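PDB 3GZ5: MutT/nudix family protein from Shewanella oneidensis, which probably regulates transcription of NAD metabolism genes in response to ADP-ribose, joining a Nudix domain to a DNA-binding winged helix domain. Local coordinates for residues B[85-90]-B[109-114]; B[206-211]-B[221-226]. One frame throughout, in Å; residues are numbered along the deposited sequence.

From the N terminus, the chain first lays down strand 22-33 and later helix 68-80. Strand 86-95 and strand 104-112 then form a hairpin, and interaction 1 pairs the start of the first with the end of the second. It closes a loop within the Nudix part; strand 104-112 then joins the hairpin to the rest of the mixed sheet by running parallel to strand 22-33. Helix 145-162 follows. Interaction 2 then closes a shorter hairpin, strand 206-213 with strand 220-225, in the winged helix part. The two loops come in series and neither nest nor cross. The centres of interactions 1 and 2 lie about 21 Å apart, and the two do not touch.

Interaction 1 of 2, residues B[85-90]-B[109-114]; sequences PYIEQL and YTALMS
CG of Tyr-109 stands anti to the carbonyl carbon, beside the backbone N (chi1 -75°), and the ring beyond it lies against Gln-89. Ile-87 has CG1 anti to its backbone N (chi1 -167°), and this atom comes 3.9 Å from CD1 of Tyr-109. CG of Gln-89 lies over one face of the Tyr-109 ring, offset toward the rim. This is a CH-pi contact, 4.0 Å from CG to the ring centroid. The tip of Ile-87, CD1, packs 4.0 Å from CB of Ala-111. Val-72 and Leu-76 of helix 68-80 also touch Ile-87.

The backbones are antiparallel. Glu-88 and Thr-110 form a hydrogen-bonded pair. N of Glu-88 gives a bond of 2.9 Å to O of Thr-110, and N of Thr-110 returns one of 2.7 Å to O of Glu-88. Next along, N of Leu-112 bonds to O of Tyr-86 at 3.0 Å, while the bond from N of Tyr-86 to O of Leu-112 is weak. On the face carrying Tyr-86, Glu-88, Thr-110 and Leu-112, OE2 of Glu-88 is modelled in salt bridges with Arg-155 and Lys-159 of helix 145-162, though its exact place is less certain. At the far end, CD of Pro-85 rests 3.7 Å from CB of Met-113. Strand 104-112 also bonds to strand 22-33. The contact is an antiparallel beta hairpin at one side of the mixed sheet of a Nudix domain, with helices 68-80 and 145-162 packed against it.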
ATOM      1  N   PRO B  85      -9.924  15.657   4.471  1.00 38.74           N
ATOM      2  CA  PRO B  85     -10.467  14.673   5.413  1.00 38.12           C
ATOM      3  C   PRO B  85      -9.972  13.241   5.165  1.00 37.75           C
ATOM      4  O   PRO B  85     -10.109  12.397   6.045  1.00 38.67           O
ATOM      5  CB  PRO B  85     -11.986  14.780   5.198  1.00 38.28           C
ATOM      6  CG  PRO B  85     -12.137  15.201   3.756  1.00 37.77           C
ATOM      7  CD  PRO B  85     -10.933  16.102   3.486  1.00 38.19           C
ATOM      8  N   TYR B  86      -9.389  12.967   4.005  1.00 36.71           N
ATOM      9  CA  TYR B  86      -8.909  11.608   3.728  1.00 36.68           C
ATOM     10  C   TYR B  86      -7.515  11.633   3.104  1.00 35.96           C
ATOM     11  O   TYR B  86      -7.259  12.355   2.152  1.00 34.59           O
ATOM     12  CB  TYR B  86      -9.878  10.800   2.827  1.00 36.58           C
ATOM     13  CG  TYR B  86      -9.356   9.398   2.530  1.00 36.51           C
ATOM     14  CD1 TYR B  86      -8.504   9.167   1.450  1.00 38.73           C
ATOM     15  CD2 TYR B  86      -9.681   8.316   3.353  1.00 38.57           C
ATOM     16  CE1 TYR B  86      -7.991   7.885   1.172  1.00 39.45           C
ATOM     17  CE2 TYR B  86      -9.170   7.024   3.092  1.00 38.24           C
ATOM     18  CZ  TYR B  86      -8.328   6.826   2.003  1.00 40.02           C
ATOM     19  OH  TYR B  86      -7.793   5.577   1.739  1.00 41.59           O
ATOM     20  N   ILE B  87      -6.639  10.811   3.651  1.00 37.25           N
ATOM     21  CA  ILE B  87      -5.261  10.701   3.174  1.00 38.68           C
ATOM     22  C   ILE B  87      -4.717   9.319   3.475  1.00 38.16           C
ATOM     23  O   ILE B  87      -4.959   8.772   4.540  1.00 39.19           O
ATOM     24  CB  ILE B  87      -4.346  11.863   3.741  1.00 39.32           C
ATOM     25  CG1 ILE B  87      -3.017  11.905   2.993  1.00 41.14           C
ATOM     26  CG2 ILE B  87      -4.131  11.731   5.276  1.00 40.56           C
ATOM     27  CD1 ILE B  87      -2.462  13.295   2.852  1.00 42.19           C
ATOM     28  N   GLU B  88      -4.004   8.743   2.515  1.00 38.47           N
ATOM     29  CA  GLU B  88      -3.446   7.416   2.638  1.00 38.80           C
ATOM     30  C   GLU B  88      -2.186   7.337   1.796  1.00 38.82           C
ATOM     31  O   GLU B  88      -2.157   7.805   0.644  1.00 37.51           O
ATOM     32  CB  GLU B  88      -4.460   6.369   2.122  1.00 39.79           C
ATOM     33  CG  GLU B  88      -3.925   4.930   2.122  1.00 44.33           C
ATOM     34  CD  GLU B  88      -4.853   3.941   1.427  1.00 51.58           C
ATOM     35  OE1 GLU B  88      -5.030   2.815   1.948  1.00 55.00           O
ATOM     36  OE2 GLU B  88      -5.392   4.276   0.346  1.00 55.15           O
ATOM     37  N   GLN B  89      -1.147   6.726   2.351  1.00 38.42           N
ATOM     38  CA  GLN B  89       0.082   6.500   1.611  1.00 38.85           C
ATOM     39  C   GLN B  89      -0.171   5.612   0.384  1.00 39.18           C
ATOM     40  O   GLN B  89      -0.820   4.560   0.482  1.00 40.35           O
ATOM     41  CB  GLN B  89       1.117   5.860   2.546  1.00 39.36           C
ATOM     42  CG  GLN B  89       2.552   6.263   2.295  1.00 39.37           C
ATOM     43  CD  GLN B  89       3.502   5.661   3.306  1.00 40.73           C
ATOM     44  OE1 GLN B  89       3.892   6.311   4.289  1.00 43.23           O
ATOM     45  NE2 GLN B  89       3.885   4.432   3.070  1.00 38.00           N
ATOM     46  N   LEU B  90       0.313   6.049  -0.773  1.00 38.85           N
ATOM     47  CA  LEU B  90       0.218   5.301  -2.016  1.00 37.70           C
ATOM     48  C   LEU B  90       1.413   4.343  -2.224  1.00 38.18           C
ATOM     49  O   LEU B  90       1.262   3.123  -2.328  1.00 37.19           O
ATOM     50  CB  LEU B  90       0.109   6.285  -3.192  1.00 37.66           C
ATOM     51  CG  LEU B  90      -0.052   5.692  -4.602  1.00 39.06           C
ATOM     52  CD1 LEU B  90      -1.330   4.864  -4.731  1.00 36.85           C
ATOM     53  CD2 LEU B  90       0.052   6.754  -5.721  1.00 38.67           C
ATOM     54  N   TYR B 109       1.514   9.968  -1.413  1.00 38.49           N
ATOM     55  CA  TYR B 109       0.223   9.818  -0.756  1.00 38.34           C
ATOM     56  C   TYR B 109      -0.895  10.071  -1.764  1.00 39.26           C
ATOM     57  O   TYR B 109      -0.674  10.794  -2.762  1.00 38.03           O
ATOM     58  CB  TYR B 109       0.080  10.843   0.383  1.00 38.51           C
ATOM     59  CG  TYR B 109       0.901  10.489   1.612  1.00 37.54           C
ATOM     60  CD1 TYR B 109       0.297   9.904   2.723  1.00 37.49           C
ATOM     61  CD2 TYR B 109       2.268  10.700   1.642  1.00 36.91           C
ATOM     62  CE1 TYR B 109       1.035   9.550   3.848  1.00 38.11           C
ATOM     63  CE2 TYR B 109       3.032  10.333   2.762  1.00 38.52           C
ATOM     64  CZ  TYR B 109       2.404   9.770   3.856  1.00 38.45           C
ATOM     65  OH  TYR B 109       3.138   9.404   4.961  1.00 42.55           O
ATOM     66  N   THR B 110      -2.059   9.447  -1.512  1.00 38.42           N
ATOM     67  CA  THR B 110      -3.322   9.833  -2.143  1.00 39.64           C
ATOM     68  C   THR B 110      -4.171  10.584  -1.140  1.00 38.87           C
ATOM     69  O   THR B 110      -4.236  10.212   0.035  1.00 38.17           O
ATOM     70  CB  THR B 110      -4.187   8.631  -2.637  1.00 40.30           C
ATOM     71  OG1 THR B 110      -3.408   7.787  -3.473  1.00 42.30           O
ATOM     72  CG2 THR B 110      -5.374   9.156  -3.492  1.00 41.68           C
ATOM     73  N   ALA B 111      -4.824  11.640  -1.601  1.00 38.27           N
ATOM     74  CA  ALA B 111      -5.766  12.326  -0.763  1.00 38.70           C
ATOM     75  C   ALA B 111      -7.073  12.659  -1.484  1.00 38.73           C
ATOM     76  O   ALA B 111      -7.127  12.717  -2.724  1.00 38.75           O
ATOM     77  CB  ALA B 111      -5.114  13.608  -0.127  1.00 39.14           C
ATOM     78  N   LEU B 112      -8.111  12.900  -0.687  1.00 39.03           N
ATOM     79  CA  LEU B 112      -9.421  13.303  -1.179  1.00 39.72           C
ATOM     80  C   LEU B 112      -9.991  14.432  -0.337  1.00 40.60           C
ATOM     81  O   LEU B 112      -9.907  14.421   0.896  1.00 40.09           O
ATOM     82  CB  LEU B 112     -10.397  12.108  -1.188  1.00 39.55           C
ATOM     83  CG  LEU B 112     -10.193  10.903  -2.129  1.00 40.24           C
ATOM     84  CD1 LEU B 112     -11.312   9.851  -1.965  1.00 38.84           C
ATOM     85  CD2 LEU B 112     -10.175  11.372  -3.578  1.00 41.80           C
ATOM     86  N   MET B 113     -10.560  15.422  -1.005  1.00 41.85           N
ATOM     87  CA  MET B 113     -11.290  16.479  -0.315  1.00 43.30           C
ATOM     88  C   MET B 113     -12.387  17.019  -1.211  1.00 44.30           C
ATOM     89  O   MET B 113     -12.395  16.752  -2.404  1.00 44.04           O
ATOM     90  CB  MET B 113     -10.362  17.613   0.110  1.00 43.13           C
ATOM     91  CG  MET B 113      -9.809  18.527  -1.007  1.00 44.97           C
ATOM     92  SD  MET B 113      -8.991  19.951  -0.210  1.00 47.41           S
ATOM     93  CE  MET B 113      -8.108  20.616  -1.561  1.00 46.83           C
ATOM     94  N   SER B 114     -13.304  17.797  -0.648  1.00 45.70           N
ATOM     95  CA  SER B 114     -14.308  18.435  -1.492  1.00 47.81           C
ATOM     96  C   SER B 114     -13.749  19.695  -2.153  1.00 48.96           C
ATOM     97  O   SER B 114     -12.946  20.437  -1.576  1.00 48.38           O
ATOM     98  CB  SER B 114     -15.574  18.764  -0.709  1.00 47.32           C
ATOM     99  OG  SER B 114     -15.461  20.055  -0.150  1.00 48.56           O
TER

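Interaction 2 of 2, residues B[206-211]-B[221-226]; sequences LIDTGL and NLYCLK
Leu-206 packs on Tyr-223 from CB onward and meets Leu-225 with one of its end branches. Its CB lies 3.8 Å from CD1 of Tyr-223. CG sits beside the backbone N (chi1 -64°) and splits the chain into two branches. CD1 goes over one face of the Tyr-223 ring, 4.0 Å from CG of Tyr-223. CD2 meets CD2 of Leu-225 at 3.3 Å, which is tight. Leu-176 and Leu-179 of helix 176-187 also touch Leu-206.

Further along, CE1 of Tyr-223 is 3.8 Å from CB of Asp-208. An alanine in place of Tyr-223 would probably leave CD1 of Leu-206 and CB of Asp-208 without their aromatic partner and open a gap beside helix 176-187.

The backbone of Ile-207 pairs with that of Cys-224 through two hydrogen bonds. N of Thr-209 bonds to O of Leu-222 at 2.9 Å. OD1 of Asp-208 accepts a hydrogen bond of 2.9 Å from N of Gly-210, met from above the carboxylate plane, in an Asx turn. A water links O of Leu-206 to NZ of Lys-226, which also gives a hydrogen bond to the backbone O of Asp-204. This antiparallel hairpin, packed on helix 176-187, is consistent with the wing of a winged helix-turn-helix domain.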
ATOM      1  N   LEU B 206     -23.040   5.570   6.409  1.00 47.88           N
ATOM      2  CA  LEU B 206     -23.551   6.898   6.161  1.00 47.30           C
ATOM      3  C   LEU B 206     -24.494   7.293   7.295  1.00 47.89           C
ATOM      4  O   LEU B 206     -25.236   6.444   7.828  1.00 47.89           O
ATOM      5  CB  LEU B 206     -24.281   6.952   4.818  1.00 46.96           C
ATOM      6  CG  LEU B 206     -23.468   6.708   3.543  1.00 46.16           C
ATOM      7  CD1 LEU B 206     -24.365   6.896   2.309  1.00 43.51           C
ATOM      8  CD2 LEU B 206     -22.312   7.688   3.502  1.00 44.05           C
ATOM      9  N   ILE B 207     -24.452   8.565   7.675  1.00 47.41           N
ATOM     10  CA  ILE B 207     -25.430   9.107   8.604  1.00 47.47           C
ATOM     11  C   ILE B 207     -26.459   9.801   7.748  1.00 47.95           C
ATOM     12  O   ILE B 207     -26.111  10.691   6.980  1.00 47.86           O
ATOM     13  CB  ILE B 207     -24.804  10.114   9.619  1.00 47.32           C
ATOM     14  CG1 ILE B 207     -23.892   9.370  10.609  1.00 46.59           C
ATOM     15  CG2 ILE B 207     -25.909  10.900  10.363  1.00 47.32           C
ATOM     16  CD1 ILE B 207     -22.615  10.102  10.983  1.00 46.02           C
ATOM     17  N   ASP B 208     -27.716   9.368   7.857  1.00 49.04           N
ATOM     18  CA  ASP B 208     -28.840  10.083   7.253  1.00 50.02           C
ATOM     19  C   ASP B 208     -29.063  11.324   8.093  1.00 51.23           C
ATOM     20  O   ASP B 208     -29.270  11.227   9.300  1.00 51.62           O
ATOM     21  CB  ASP B 208     -30.105   9.202   7.250  1.00 50.10           C
ATOM     22  CG  ASP B 208     -31.215   9.739   6.358  1.00 48.93           C
ATOM     23  OD1 ASP B 208     -31.213  10.934   5.952  1.00 49.33           O
ATOM     24  OD2 ASP B 208     -32.117   8.927   6.058  1.00 50.37           O
ATOM     25  N   THR B 209     -28.992  12.479   7.452  1.00 52.48           N
ATOM     26  CA  THR B 209     -29.195  13.748   8.108  1.00 54.96           C
ATOM     27  C   THR B 209     -30.691  13.970   8.415  1.00 56.66           C
ATOM     28  O   THR B 209     -31.048  14.712   9.341  1.00 57.03           O
ATOM     29  CB  THR B 209     -28.597  14.909   7.258  1.00 54.61           C
ATOM     30  OG1 THR B 209     -27.153  14.785   7.199  1.00 56.11           O
ATOM     31  CG2 THR B 209     -28.906  16.226   7.878  1.00 57.07           C
ATOM     32  N   GLY B 210     -31.565  13.323   7.646  1.00 57.80           N
ATOM     33  CA  GLY B 210     -32.986  13.589   7.761  1.00 59.40           C
ATOM     34  C   GLY B 210     -33.341  14.751   6.866  1.00 60.58           C
ATOM     35  O   GLY B 210     -34.518  15.056   6.683  1.00 61.20           O
ATOM     36  N   LEU B 211     -32.327  15.402   6.298  1.00 61.68           N
ATOM     37  CA  LEU B 211     -32.563  16.481   5.342  1.00 63.04           C
ATOM     38  C   LEU B 211     -32.764  15.937   3.939  1.00 64.03           C
ATOM     39  O   LEU B 211     -32.416  14.790   3.649  1.00 64.04           O
ATOM     40  CB  LEU B 211     -31.418  17.488   5.337  1.00 63.05           C
ATOM     41  CG  LEU B 211     -30.893  18.076   6.645  1.00 63.51           C
ATOM     42  CD1 LEU B 211     -29.930  19.199   6.283  1.00 64.39           C
ATOM     43  CD2 LEU B 211     -32.010  18.566   7.575  1.00 63.34           C
ATOM     44  N   ASN B 221     -32.468  12.098   0.284  1.00 58.59           N
ATOM     45  CA  ASN B 221     -31.781  12.097   1.586  1.00 56.43           C
ATOM     46  C   ASN B 221     -30.321  12.569   1.521  1.00 55.31           C
ATOM     47  O   ASN B 221     -29.544  12.147   0.648  1.00 54.11           O
ATOM     48  CB  ASN B 221     -31.808  10.698   2.200  1.00 56.64           C
ATOM     49  CG  ASN B 221     -33.214  10.202   2.499  1.00 56.92           C
ATOM     50  OD1 ASN B 221     -34.212  10.726   1.979  1.00 57.43           O
ATOM     51  ND2 ASN B 221     -33.297   9.179   3.342  1.00 55.80           N
ATOM     52  N   LEU B 222     -29.967  13.443   2.462  1.00 53.96           N
ATOM     53  CA  LEU B 222     -28.629  14.015   2.550  1.00 52.41           C
ATOM     54  C   LEU B 222     -27.863  13.271   3.624  1.00 51.63           C
ATOM     55  O   LEU B 222     -28.346  13.134   4.752  1.00 51.20           O
ATOM     56  CB  LEU B 222     -28.696  15.515   2.841  1.00 52.13           C
ATOM     57  CG  LEU B 222     -29.104  16.396   1.657  1.00 52.70           C
ATOM     58  CD1 LEU B 222     -29.445  17.839   2.095  1.00 52.47           C
ATOM     59  CD2 LEU B 222     -28.015  16.401   0.601  1.00 51.47           C
ATOM     60  N   TYR B 223     -26.689  12.762   3.255  1.00 50.32           N
ATOM     61  CA  TYR B 223     -25.926  11.894   4.127  1.00 49.42           C
ATOM     62  C   TYR B 223     -24.557  12.483   4.426  1.00 49.07           C
ATOM     63  O   TYR B 223     -24.010  13.227   3.613  1.00 49.13           O
ATOM     64  CB  TYR B 223     -25.732  10.524   3.491  1.00 48.91           C
ATOM     65  CG  TYR B 223     -27.001   9.736   3.217  1.00 50.05           C
ATOM     66  CD1 TYR B 223     -27.553   8.879   4.192  1.00 49.73           C
ATOM     67  CD2 TYR B 223     -27.638   9.820   1.972  1.00 47.64           C
ATOM     68  CE1 TYR B 223     -28.706   8.132   3.931  1.00 47.63           C
ATOM     69  CE2 TYR B 223     -28.790   9.089   1.705  1.00 47.31           C
ATOM     70  CZ  TYR B 223     -29.313   8.238   2.671  1.00 49.83           C
ATOM     71  OH  TYR B 223     -30.464   7.520   2.379  1.00 49.98           O
ATOM     72  N   CYS B 224     -24.015  12.148   5.596  1.00 48.39           N
ATOM     73  CA  CYS B 224     -22.607  12.430   5.909  1.00 47.98           C
ATOM     74  C   CYS B 224     -21.913  11.104   6.038  1.00 47.54           C
ATOM     75  O   CYS B 224     -22.555  10.096   6.386  1.00 46.82           O
ATOM     76  CB  CYS B 224     -22.473  13.157   7.255  1.00 47.42           C
ATOM     77  SG  CYS B 224     -23.227  14.760   7.281  1.00 47.99           S
ATOM     78  N   LEU B 225     -20.603  11.117   5.815  1.00 46.74           N
ATOM     79  CA  LEU B 225     -19.769   9.963   6.124  1.00 47.30           C
ATOM     80  C   LEU B 225     -19.482   9.863   7.619  1.00 47.30           C
ATOM     81  O   LEU B 225     -19.100  10.851   8.256  1.00 47.15           O
ATOM     82  CB  LEU B 225     -18.437  10.014   5.352  1.00 46.68           C
ATOM     83  CG  LEU B 225     -18.480   9.744   3.845  1.00 47.63           C
ATOM     84  CD1 LEU B 225     -17.097   9.798   3.194  1.00 45.45           C
ATOM     85  CD2 LEU B 225     -19.135   8.398   3.581  1.00 46.73           C
ATOM     86  N   LYS B 226     -19.683   8.668   8.167  1.00 47.56           N
ATOM     87  CA  LYS B 226     -19.095   8.307   9.442  1.00 47.90           C
ATOM     88  C   LYS B 226     -17.574   8.329   9.285  1.00 49.02           C
ATOM     89  O   LYS B 226     -17.055   7.916   8.247  1.00 48.27           O
ATOM     90  CB  LYS B 226     -19.546   6.913   9.879  1.00 47.50           C
ATOM     91  CG  LYS B 226     -20.945   6.888  10.427  1.00 45.91           C
ATOM     92  CD  LYS B 226     -21.325   5.524  10.911  1.00 43.16           C
ATOM     93  CE  LYS B 226     -22.833   5.412  10.942  1.00 42.82           C
ATOM     94  NZ  LYS B 226     -23.295   4.064  11.370  1.00 44.07           N
TER
HETATM   95  O   HOH W   1     -25.553   4.278   9.490  1.00 44.29           O